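Local structure of GDSL-like protein (Roseburia intestinalis L1-82, 6HFZ) at residues 306-311 against 342-347; 246-251 against 278-283; 238-243 against 365-370. The protein removes acetyl groups from complex beta-mannans as a two-domain esterase of the GDSL-like (SGNH hydrolase) family. All blocks are in the same frame, centred on the assembly; numbering follows the deposited sequence.

Contact 1: 306-311 against 342-347; sequences IIVDGD and KVHKVE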
loop_
_atom_site.group_PDB
_atom_site.type_symbol
_atom_site.label_atom_id
_atom_site.label_comp_id
_atom_site.label_asym_id
_atom_site.label_seq_id
_atom_site.Cartn_x
_atom_site.Cartn_y
_atom_site.Cartn_z
ATOM N N ILE A 306 14.254 7.852 17.622
ATOM C CA ILE A 306 14.886 8.232 16.383
ATOM C C ILE A 306 15.141 9.757 16.425
ATOM O O ILE A 306 14.275 10.526 16.857
ATOM C CB ILE A 306 14.022 7.815 15.166
ATOM C CG1 ILE A 306 14.718 8.154 13.854
ATOM C CG2 ILE A 306 12.617 8.385 15.230
ATOM C CD1 ILE A 306 14.176 7.396 12.663
ATOM N N ILE A 307 16.353 10.137 16.015
ATOM C CA ILE A 307 16.860 11.462 16.065
ATOM C C ILE A 307 17.365 11.824 14.677
ATOM O O ILE A 307 18.105 11.062 14.060
ATOM C CB ILE A 307 18.001 11.554 17.089
ATOM C CG1 ILE A 307 17.520 11.191 18.496
ATOM C CG2 ILE A 307 18.636 12.942 17.053
ATOM C CD1 ILE A 307 18.635 11.139 19.525
ATOM N N VAL A 308 16.981 13.010 14.190
ATOM C CA VAL A 308 17.376 13.442 12.883
ATOM C C VAL A 308 18.288 14.668 13.070
ATOM O O VAL A 308 17.885 15.598 13.778
ATOM C CB VAL A 308 16.155 13.738 11.994
ATOM C CG1 VAL A 308 16.547 14.298 10.644
ATOM C CG2 VAL A 308 15.324 12.488 11.799
ATOM N N ASP A 309 19.475 14.617 12.457
ATOM C CA ASP A 309 20.440 15.728 12.398
ATOM C C ASP A 309 20.777 16.238 13.814
ATOM O O ASP A 309 20.827 17.458 14.037
ATOM C CB ASP A 309 19.843 16.855 11.542
ATOM C CG ASP A 309 19.661 16.483 10.080
ATOM O OD1 ASP A 309 20.528 15.720 9.574
ATOM O OD2 ASP A 309 18.648 16.964 9.456
ATOM N N GLY A 310 20.902 15.314 14.770
ATOM C CA GLY A 310 21.234 15.617 16.165
ATOM C C GLY A 310 20.177 16.410 16.926
ATOM O O GLY A 310 20.450 16.912 18.023
ATOM N N ASP A 311 18.954 16.509 16.405
ATOM C CA ASP A 311 17.890 17.251 17.069
ATOM C C ASP A 311 17.313 16.355 18.173
ATOM O O ASP A 311 16.143 15.931 18.132
ATOM C CB ASP A 311 16.838 17.717 16.062
ATOM C CG ASP A 311 15.793 18.672 16.611
ATOM O OD1 ASP A 311 15.886 19.041 17.806
ATOM O OD2 ASP A 311 14.849 18.972 15.856
ATOM N N LYS A 342 18.577 17.471 1.782
ATOM C CA LYS A 342 19.998 17.277 1.990
ATOM C C LYS A 342 20.220 15.859 2.521
ATOM O O LYS A 342 19.265 15.122 2.784
ATOM C CB LYS A 342 20.527 18.334 2.968
ATOM C CG LYS A 342 19.973 18.269 4.380
ATOM C CD LYS A 342 20.755 19.110 5.393
ATOM C CE LYS A 342 20.115 19.067 6.761
ATOM N NZ LYS A 342 21.061 19.462 7.836
ATOM N N VAL A 343 21.485 15.470 2.667
ATOM C CA VAL A 343 21.801 14.211 3.316
ATOM C C VAL A 343 21.625 14.388 4.829
ATOM O O VAL A 343 22.417 15.044 5.467
ATOM C CB VAL A 343 23.209 13.699 2.943
ATOM C CG1 VAL A 343 24.319 14.638 3.393
ATOM C CG2 VAL A 343 23.457 12.320 3.522
ATOM N N HIS A 344 20.563 13.818 5.401
ATOM C CA HIS A 344 20.272 13.881 6.826
ATOM C C HIS A 344 21.018 12.765 7.565
ATOM O O HIS A 344 21.109 11.667 7.053
ATOM C CB HIS A 344 18.763 13.755 7.086
ATOM C CG HIS A 344 17.995 14.885 6.475
ATOM N ND1 HIS A 344 17.844 16.086 7.136
ATOM C CD2 HIS A 344 17.394 15.028 5.270
ATOM C CE1 HIS A 344 17.165 16.923 6.372
ATOM N NE2 HIS A 344 16.846 16.284 5.223
ATOM N N LYS A 345 21.465 13.050 8.787
ATOM C CA LYS A 345 21.981 12.020 9.641
ATOM C C LYS A 345 20.807 11.511 10.476
ATOM O O LYS A 345 20.017 12.291 11.027
ATOM C CB LYS A 345 23.155 12.519 10.488
ATOM C CG LYS A 345 23.567 11.565 11.597
ATOM C CD LYS A 345 24.874 11.939 12.285
ATOM C CE LYS A 345 25.259 10.987 13.403
ATOM N NZ LYS A 345 24.278 10.999 14.515
ATOM N N VAL A 346 20.674 10.185 10.524
ATOM C CA VAL A 346 19.618 9.583 11.262
ATOM C C VAL A 346 20.210 8.576 12.243
ATOM O O VAL A 346 21.026 7.740 11.882
ATOM C CB VAL A 346 18.594 8.920 10.320
ATOM C CG1 VAL A 346 17.454 8.322 11.127
ATOM C CG2 VAL A 346 18.095 9.892 9.271
ATOM N N GLU A 347 19.717 8.606 13.466
ATOM C CA GLU A 347 20.162 7.689 14.458
ATOM C C GLU A 347 18.935 7.069 15.122
ATOM O O GLU A 347 17.997 7.768 15.454
ATOM C CB GLU A 347 21.066 8.430 15.457
ATOM C CG GLU A 347 21.499 7.547 16.616
ATOM C CD GLU A 347 22.527 8.143 17.566
ATOM O OE1 GLU A 347 22.513 9.394 17.783
ATOM O OE2 GLU A 347 23.349 7.345 18.091
#
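Ile307 and Glu347 form an antiparallel hydrogen-bonded pair, and Val308 faces Val346 as the non-hydrogen-bonded pair that follows, the strand axes coming within 4.9 Å at an angle of 164°. Ile307 N donates to Glu347 O and Glu347 N returns the bond to Ile307 O. One step on, Asp309 N donates to Lys345 O, and here the return bond goes to a side chain: Lys345 N meets Asp309 OD1 at 2.9 Å, nearly along the C-O axis. The carboxylate of Asp309 therefore takes the place of a main-chain acceptor just where the chain leaves the strand. It does so within a type I' turn from Val308 to Asp311, closed by Asp311 N on Val308 O, in which Asp309 and Gly310 both have positive phi. The other oxygen, Asp309 OD2, uses its syn lone pair for His344 ND1 at 2.6 Å, lying in the plane of the imidazole at its edge, although carboxylate and ring planes are 33° apart. The ring's far nitrogen, His344 NE2, bonds to Glu340 O; with acceptors at both nitrogens and a carboxylate beside it, the imidazole would probably favour its charged form. Lys342 lays CG over one face of this ring, 3.7 Å above the plane and offset toward the rim, then runs on extended until NZ meets Asp309 OD2 tip to tip in a long salt bridge of 3.8 Å. On the Val308 and Val346 side of the sheet, Ile306 CD1 packs on Val346 CG1 at 3.7 Å, with Ile335 of the facing sheet also against Ile306.

Contact 2: 246-251 against 278-283; sequences ENVVCH and DSITLD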
loop_
_atom_site.group_PDB
_atom_site.type_symbol
_atom_site.label_atom_id
_atom_site.label_comp_id
_atom_site.label_asym_id
_atom_site.label_seq_id
_atom_site.Cartn_x
_atom_site.Cartn_y
_atom_site.Cartn_z
ATOM N N GLU A 246 25.275 0.947 2.104
ATOM C CA GLU A 246 26.707 0.945 2.440
ATOM C C GLU A 246 27.079 2.098 3.398
ATOM O O GLU A 246 28.219 2.111 3.894
ATOM C CB GLU A 246 27.570 0.947 1.174
ATOM C CG GLU A 246 27.247 2.041 0.169
ATOM C CD GLU A 246 28.210 2.093 -1.012
ATOM O OE1 GLU A 246 28.641 1.012 -1.479
ATOM O OE2 GLU A 246 28.547 3.217 -1.453
ATOM N N ASN A 247 26.169 3.045 3.676
ATOM C CA ASN A 247 26.496 4.206 4.532
ATOM C C ASN A 247 26.064 4.008 5.996
ATOM O O ASN A 247 26.187 4.916 6.817
ATOM C CB ASN A 247 25.870 5.489 3.989
ATOM C CG ASN A 247 26.585 5.958 2.744
ATOM O OD1 ASN A 247 27.778 6.253 2.792
ATOM N ND2 ASN A 247 25.876 5.974 1.626
ATOM N N VAL A 248 25.586 2.816 6.330
ATOM C CA VAL A 248 25.053 2.544 7.640
ATOM C C VAL A 248 26.165 2.082 8.587
ATOM O O VAL A 248 27.019 1.292 8.206
ATOM C CB VAL A 248 23.942 1.492 7.534
ATOM C CG1 VAL A 248 23.523 1.001 8.901
ATOM C CG2 VAL A 248 22.767 2.064 6.742
ATOM N N VAL A 249 26.139 2.579 9.829
ATOM C CA VAL A 249 27.091 2.130 10.861
ATOM C C VAL A 249 26.322 1.570 12.074
ATOM O O VAL A 249 25.547 2.253 12.722
ATOM C CB VAL A 249 28.030 3.276 11.271
ATOM C CG1 VAL A 249 29.043 2.800 12.304
ATOM C CG2 VAL A 249 28.718 3.891 10.059
ATOM N N CYS A 250 26.532 0.297 12.403
ATOM C CA CYS A 250 25.870 -0.272 13.566
ATOM C C CYS A 250 26.729 -0.145 14.828
ATOM O O CYS A 250 27.922 -0.368 14.749
ATOM C CB CYS A 250 25.540 -1.734 13.316
ATOM S SG CYS A 250 24.377 -1.932 11.937
ATOM N N HIS A 251 26.078 0.093 15.976
ATOM C CA HIS A 251 26.674 0.108 17.310
ATOM C C HIS A 251 25.723 -0.597 18.271
ATOM O O HIS A 251 25.179 0.009 19.196
ATOM C CB HIS A 251 26.961 1.538 17.792
ATOM C CG HIS A 251 27.818 2.342 16.870
ATOM N ND1 HIS A 251 29.178 2.102 16.722
ATOM C CD2 HIS A 251 27.522 3.392 16.072
ATOM C CE1 HIS A 251 29.688 2.977 15.888
ATOM N NE2 HIS A 251 28.686 3.775 15.462
ATOM N N ASP A 278 21.788 0.136 22.425
ATOM C CA ASP A 278 22.085 -0.322 21.072
ATOM C C ASP A 278 21.631 0.760 20.080
ATOM O O ASP A 278 20.532 1.249 20.192
ATOM C CB ASP A 278 21.331 -1.623 20.769
ATOM C CG ASP A 278 21.887 -2.867 21.458
ATOM O OD1 ASP A 278 23.016 -2.772 22.023
ATOM O OD2 ASP A 278 21.214 -3.944 21.398
ATOM N N SER A 279 22.448 1.071 19.079
ATOM C CA SER A 279 22.142 2.159 18.145
ATOM C C SER A 279 22.637 1.808 16.742
ATOM O O SER A 279 23.395 0.822 16.507
ATOM C CB SER A 279 22.706 3.470 18.598
ATOM O OG SER A 279 24.073 3.347 18.889
ATOM N N ILE A 280 22.217 2.650 15.798
ATOM C CA ILE A 280 22.558 2.561 14.400
ATOM C C ILE A 280 22.470 3.974 13.815
ATOM O O ILE A 280 21.636 4.750 14.265
ATOM C CB ILE A 280 21.607 1.572 13.698
ATOM C CG1 ILE A 280 21.949 1.409 12.212
ATOM C CG2 ILE A 280 20.157 2.002 13.913
ATOM C CD1 ILE A 280 21.050 0.374 11.498
ATOM N N THR A 281 23.362 4.294 12.890
ATOM C CA THR A 281 23.384 5.595 12.203
ATOM C C THR A 281 23.329 5.338 10.691
ATOM O O THR A 281 23.927 4.361 10.149
ATOM C CB THR A 281 24.603 6.443 12.599
ATOM O OG1 THR A 281 25.762 5.713 12.206
ATOM C CG2 THR A 281 24.656 6.737 14.079
ATOM N N LEU A 282 22.536 6.177 10.019
ATOM C CA LEU A 282 22.297 6.131 8.606
ATOM C C LEU A 282 22.405 7.542 8.049
ATOM O O LEU A 282 21.930 8.470 8.684
ATOM C CB LEU A 282 20.865 5.653 8.318
ATOM C CG LEU A 282 20.426 4.336 8.936
ATOM C CD1 LEU A 282 19.739 4.511 10.267
ATOM C CD2 LEU A 282 19.525 3.576 7.963
ATOM N N ASP A 283 22.920 7.640 6.822
ATOM C CA ASP A 283 22.824 8.799 5.968
ATOM C C ASP A 283 21.603 8.638 5.054
ATOM O O ASP A 283 21.508 7.661 4.327
ATOM C CB ASP A 283 24.060 8.927 5.067
ATOM C CG ASP A 283 25.362 9.231 5.801
ATOM O OD1 ASP A 283 25.292 9.710 6.947
ATOM O OD2 ASP A 283 26.438 8.985 5.206
HETATM O O HOH W 1 25.476 2.101 21.340
#
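Asn247 and Asp283 carry the flat groups at one end: their side chains cross at about a right angle, amide and carboxylate planes 37° apart, and Asp283 OD2 lies nearest to Asn247 CB, at 3.7 Å. At the other end the His251 ring is approached obliquely by Ser279 OG, which is 3.6 Å from His251 CB. Between these ends the backbones pair antiparallel, Val249 with Thr281 and His251 with Ser279 exchanging two hydrogen bonds each. A water bridges His251 O to Ser279 OG. Strand 249-251 is one of the two outer strands of the five-stranded antiparallel sheet, and its inner face meets the second sheet of the domain through Trp271, which touches Val248, Cys250 and Ile280. Val248 is forked over this face: CG1, anti to the backbone N (chi1 170°), sits 3.6 Å from Ile280 CD1, while CG2 lies 3.8 Å from Leu282 CD2. An alanine here would probably leave a gap between Ile280 and Leu282 and give the end of Ile280 more freedom to turn. Cys250 SG touches the same Ile280 CD1, more loosely, at 4.1 Å.

Contact 3: 238-243 against 365-370; sequences SIRHQN and SVIGSS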
loop_
_atom_site.group_PDB
_atom_site.type_symbol
_atom_site.label_atom_id
_atom_site.label_comp_id
_atom_site.label_asym_id
_atom_site.label_seq_id
_atom_site.Cartn_x
_atom_site.Cartn_y
_atom_site.Cartn_z
ATOM N N SER A 238 11.016 7.864 -3.352
ATOM C CA SER A 238 10.986 7.356 -1.990
ATOM C C SER A 238 11.930 6.161 -1.913
ATOM O O SER A 238 11.691 5.163 -2.573
ATOM C CB SER A 238 9.584 6.955 -1.537
ATOM O OG SER A 238 8.741 8.073 -1.274
ATOM N N ILE A 239 13.045 6.313 -1.179
ATOM C CA ILE A 239 14.110 5.328 -1.207
ATOM C C ILE A 239 14.221 4.653 0.156
ATOM O O ILE A 239 14.462 5.304 1.124
ATOM C CB ILE A 239 15.417 6.015 -1.637
ATOM C CG1 ILE A 239 15.348 6.472 -3.095
ATOM C CG2 ILE A 239 16.619 5.109 -1.375
ATOM C CD1 ILE A 239 15.158 5.362 -4.082
ATOM N N ARG A 240 14.011 3.340 0.241
ATOM C CA ARG A 240 14.236 2.673 1.517
ATOM C C ARG A 240 15.740 2.447 1.734
ATOM O O ARG A 240 16.450 2.020 0.813
ATOM C CB ARG A 240 13.617 1.283 1.565
ATOM C CG ARG A 240 12.134 1.245 1.833
ATOM C CD ARG A 240 11.611 -0.180 1.734
ATOM N NE ARG A 240 11.728 -0.775 0.399
ATOM C CZ ARG A 240 11.258 -1.983 0.100
ATOM N NH1 ARG A 240 10.633 -2.686 1.027
ATOM N NH2 ARG A 240 11.393 -2.464 -1.125
ATOM N N HIS A 241 16.187 2.699 2.947
ATOM C CA HIS A 241 17.554 2.396 3.436
ATOM C C HIS A 241 17.415 1.171 4.338
ATOM O O HIS A 241 16.779 1.239 5.411
ATOM C CB HIS A 241 18.173 3.610 4.139
ATOM C CG HIS A 241 18.350 4.775 3.239
ATOM N ND1 HIS A 241 19.587 5.092 2.662
ATOM C CD2 HIS A 241 17.463 5.671 2.752
ATOM C CE1 HIS A 241 19.446 6.145 1.900
ATOM N NE2 HIS A 241 18.168 6.515 1.924
ATOM N N GLN A 242 17.963 0.055 3.878
ATOM C CA GLN A 242 17.898 -1.214 4.592
ATOM C C GLN A 242 19.328 -1.755 4.744
ATOM O O GLN A 242 20.283 -1.012 4.540
ATOM C CB GLN A 242 16.941 -2.153 3.879
ATOM C CG GLN A 242 15.499 -1.642 3.934
ATOM C CD GLN A 242 14.451 -2.604 3.453
ATOM O OE1 GLN A 242 14.297 -2.836 2.251
ATOM N NE2 GLN A 242 13.693 -3.160 4.392
ATOM N N ASN A 243 19.464 -3.011 5.172
ATOM C CA ASN A 243 20.751 -3.476 5.699
ATOM C C ASN A 243 21.756 -3.663 4.545
ATOM O O ASN A 243 22.901 -3.876 4.845
ATOM C CB ASN A 243 20.603 -4.662 6.659
ATOM C CG ASN A 243 20.236 -5.998 6.032
ATOM O OD1 ASN A 243 20.713 -6.345 4.954
ATOM N ND2 ASN A 243 19.491 -6.802 6.759
ATOM N N SER A 365 13.318 -0.244 8.062
ATOM C CA SER A 365 13.890 0.651 7.088
ATOM C C SER A 365 13.851 2.081 7.614
ATOM O O SER A 365 13.038 2.385 8.475
ATOM C CB SER A 365 13.161 0.627 5.736
ATOM O OG SER A 365 11.937 1.406 5.768
ATOM N N VAL A 366 14.720 2.937 7.049
ATOM C CA VAL A 366 14.455 4.404 7.095
ATOM C C VAL A 366 14.244 4.877 5.661
ATOM O O VAL A 366 15.012 4.513 4.750
ATOM C CB VAL A 366 15.608 5.174 7.772
ATOM C CG1 VAL A 366 15.300 6.675 7.799
ATOM C CG2 VAL A 366 15.889 4.629 9.171
ATOM N N ILE A 367 13.178 5.650 5.405
ATOM C CA ILE A 367 12.832 6.034 4.030
ATOM C C ILE A 367 13.113 7.523 3.828
ATOM O O ILE A 367 12.619 8.366 4.558
ATOM C CB ILE A 367 11.367 5.711 3.673
ATOM C CG1 ILE A 367 11.052 4.220 3.806
ATOM C CG2 ILE A 367 11.015 6.227 2.280
ATOM C CD1 ILE A 367 9.559 3.861 3.772
ATOM N N GLY A 368 13.884 7.830 2.793
ATOM C CA GLY A 368 14.109 9.182 2.397
ATOM C C GLY A 368 13.330 9.495 1.136
ATOM O O GLY A 368 13.397 8.732 0.161
ATOM N N SER A 369 12.661 10.653 1.118
ATOM C CA SER A 369 11.828 11.009 -0.000
ATOM C C SER A 369 12.129 12.423 -0.476
ATOM O O SER A 369 12.461 13.281 0.337
ATOM C CB SER A 369 10.387 10.877 0.386
ATOM O OG SER A 369 10.123 9.570 0.853
ATOM N N SER A 370 11.907 12.664 -1.775
ATOM C CA SER A 370 11.851 14.029 -2.288
ATOM C C SER A 370 10.999 14.097 -3.560
ATOM O O SER A 370 10.526 13.068 -4.049
ATOM C CB SER A 370 13.234 14.537 -2.528
ATOM O OG SER A 370 13.865 13.747 -3.505
#
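Ile239 and Gly368, then His241 and Val366, form the hydrogen-bonded pairs of an antiparallel ladder that joins the first strand of the beta-sandwich domain to its last, within one of its two facing sheets. All four main-chain bonds are made: Ile239 N to Gly368 O at 2.8 Å, Gly368 N to Ile239 O, His241 N to Val366 O, and Val366 N to His241 O. Along its other edge strand 361-370 is paired as well: Ser365 and Ile367 bond through their backbones to Gln292 and Ser290 of strand 288-295. Side-chain polar groups are satisfied largely from beyond the pair. Ser238 OG and Ser369 OG stand 2.9 Å apart, close enough for a hydrogen bond, though it is not settled that the Ser369 proton is spent here; Ser238 OG also bonds to Tyr235 O. Ser365 OG, set between its backbone N and carbonyl carbon (chi1 79°), bonds to Gln292 OE1, and Gln242 NE2 to Val364 O. Gln242 CG packs on Ser365 CB at 3.7 Å, while Gln242 OE1 lies over one face of the Arg240 guanidinium, 3.6 Å above its plane and toward the rim. Arg240 runs side by side with Ile367, CG against CG1 at 3.7 Å, before its chain bends at chi3. This face turns to the catalytic domain: helix 84-96 touches it through Val88 and Ala89 at Ser238 and through Phe86 and Ala93 at Arg240. On the opposite face His241 ND1 bonds to Asp245 OD2, and the ring's CD2 edge is turned to Val366 O, 3.4 Å away in the ring plane.

The three contacts belong to the beta domain that follows the GDSL-like hydrolase domain. Contacts 1 and 2, centres about 11 Å apart, share one antiparallel sheet, where strands 342-352 and 279-286 are neighbours and Val346 N probably bonds to Leu282 O. Contact 3 is in the other sheet, its centre about 13 Å from each; Val366 packs against Val346 and Leu282, so the two sheets face each other as a sandwich. Along the chain, segment 238-243 opens contact 3, contact 2 and then contact 1 are completed, and 365-370 closes it, bringing the domain's two ends together beside helix 84-96 of the hydrolase domain.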